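Local coordinates for fatty acid/retinol binding protein protein 7, isoform A, confirmed BY transcript evidence (Caenorhabditis elegans, PDB 2W9Y) that probably binds fatty acids such as oleic acid, and perhaps retinoids, as a small helical lipid carrier of the nematode fatty-acid and retinol-binding family, at residues K89-I92 with H93-T97. Sequence-based numbering, arbitrary orientation. Where two conformers were deposited one is given.
Sequences KKLI and HMVTT
I92 and T96 meet one turn apart on helix 82-104, where the carbonyl O of I92 accepts the backbone N of T96 at 2.8 Å. T96 has two conformers; in one, chi1 (-63°) sets OG1 beside its own backbone N and opposite its carbonyl carbon, which brings the hydroxyl close to O of I92 and within 3.8 Å of the methyl CG2 of I92. H93 is held through its backbone, its N donating to O of K89 at 2.9 Å. Its ring swings off the helix, CG anti to the backbone N (chi1 -170°), and OG1 of T97 sits 3.8 Å above one face, toward the rim. That hydroxyl also donates to O of H93 at 3.0 Å, from the face of the carbonyl plane opposite to the one used by N of T97. N of V95 donates to O of L91 at 3.0 Å, and CG2 of V95, anti to its carbonyl carbon, approaches that O to 3.4 Å while touching CD2 of L91 at 3.9 Å. L91 and V95, with M94, form the buried side: F15 packs on L91 and M94, F16 on V95, and helix 111-121 on M94. K90 is exposed, in a salt bridge with E119 and near a sulfate ion, probably from the crystallisation liquor. The i to i+4 ladder and the T97 hydroxyl turned back to the i-4 carbonyl are alpha-helical features; buried L91, M94 and V95 against exposed K89, K90, H93 and T97 make the helix amphipathic, packed within an all-helical fold.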
# COMPACT_ATOMS: atom_id res chain seq x y z
N LYS A 89 -8.66 3.95 -4.84
CA LYS A 89 -8.06 2.84 -5.61
C LYS A 89 -6.76 3.26 -6.30
O LYS A 89 -5.84 2.48 -6.37
CB LYS A 89 -9.03 2.33 -6.67
CG LYS A 89 -10.19 1.66 -5.98
CD LYS A 89 -11.24 1.20 -6.98
CE LYS A 89 -12.22 0.26 -6.33
NZ LYS A 89 -13.24 -0.13 -7.36
N LYS A 90 -6.70 4.50 -6.77
CA LYS A 90 -5.40 5.03 -7.30
C LYS A 90 -4.36 5.17 -6.19
O LYS A 90 -3.16 4.89 -6.45
CB LYS A 90 -5.59 6.38 -7.95
CG LYS A 90 -6.28 6.30 -9.33
CD LYS A 90 -7.07 7.61 -9.65
CE LYS A 90 -6.25 8.66 -10.37
NZ LYS A 90 -7.04 9.99 -10.47
N LEU A 91 -4.80 5.59 -5.00
CA LEU A 91 -3.88 5.71 -3.88
C LEU A 91 -3.32 4.30 -3.52
O LEU A 91 -2.10 4.12 -3.45
CB LEU A 91 -4.58 6.41 -2.72
CG LEU A 91 -3.76 6.66 -1.44
CD1 LEU A 91 -4.44 7.75 -0.61
CD2 LEU A 91 -3.60 5.37 -0.56
N ILE A 92 -4.20 3.28 -3.42
CA ILE A 92 -3.74 1.99 -3.01
C ILE A 92 -2.86 1.40 -4.12
O ILE A 92 -1.87 0.72 -3.81
CB ILE A 92 -4.92 1.03 -2.75
CG1 ILE A 92 -5.73 1.54 -1.55
CG2 ILE A 92 -4.42 -0.43 -2.51
CD1 ILE A 92 -4.94 1.40 -0.19
N HIS A 93 -3.20 1.64 -5.40
CA HIS A 93 -2.32 1.19 -6.50
C HIS A 93 -0.93 1.78 -6.35
O HIS A 93 0.06 1.04 -6.50
CB HIS A 93 -2.90 1.53 -7.85
CG HIS A 93 -2.17 0.90 -8.99
ND1 HIS A 93 -1.29 1.59 -9.80
CD2 HIS A 93 -2.23 -0.36 -9.48
CE1 HIS A 93 -0.84 0.78 -10.74
NE2 HIS A 93 -1.40 -0.41 -10.57
N MET A 94 -0.83 3.06 -6.00
CA MET A 94 0.49 3.66 -5.79
C MET A 94 1.25 2.94 -4.66
O MET A 94 2.42 2.53 -4.83
CB MET A 94 0.37 5.17 -5.48
CG MET A 94 1.68 5.93 -5.51
SD MET A 94 2.70 5.84 -3.99
CE MET A 94 1.69 6.78 -2.81
N VAL A 95 0.58 2.77 -3.51
CA VAL A 95 1.21 2.11 -2.37
C VAL A 95 1.66 0.68 -2.65
O VAL A 95 2.81 0.26 -2.24
CB VAL A 95 0.22 2.12 -1.17
CG1 VAL A 95 0.80 1.39 -0.01
CG2 VAL A 95 -0.08 3.59 -0.75
N THR A 96 0.83 -0.05 -3.38
CA THR A 96 1.11 -1.46 -3.70
C THR A 96 2.35 -1.53 -4.57
O THR A 96 3.31 -2.24 -4.23
CB THR A 96 -0.03 -2.10 -4.47
OG1 THR A 96 -1.21 -2.13 -3.66
CG2 THR A 96 0.33 -3.52 -4.88
N THR A 97 2.34 -0.77 -5.66
CA THR A 97 3.49 -0.69 -6.63
C THR A 97 4.78 -0.35 -5.88
O THR A 97 5.84 -0.98 -6.07
CB THR A 97 3.27 0.42 -7.66
OG1 THR A 97 2.15 0.08 -8.46
CG2 THR A 97 4.44 0.52 -8.60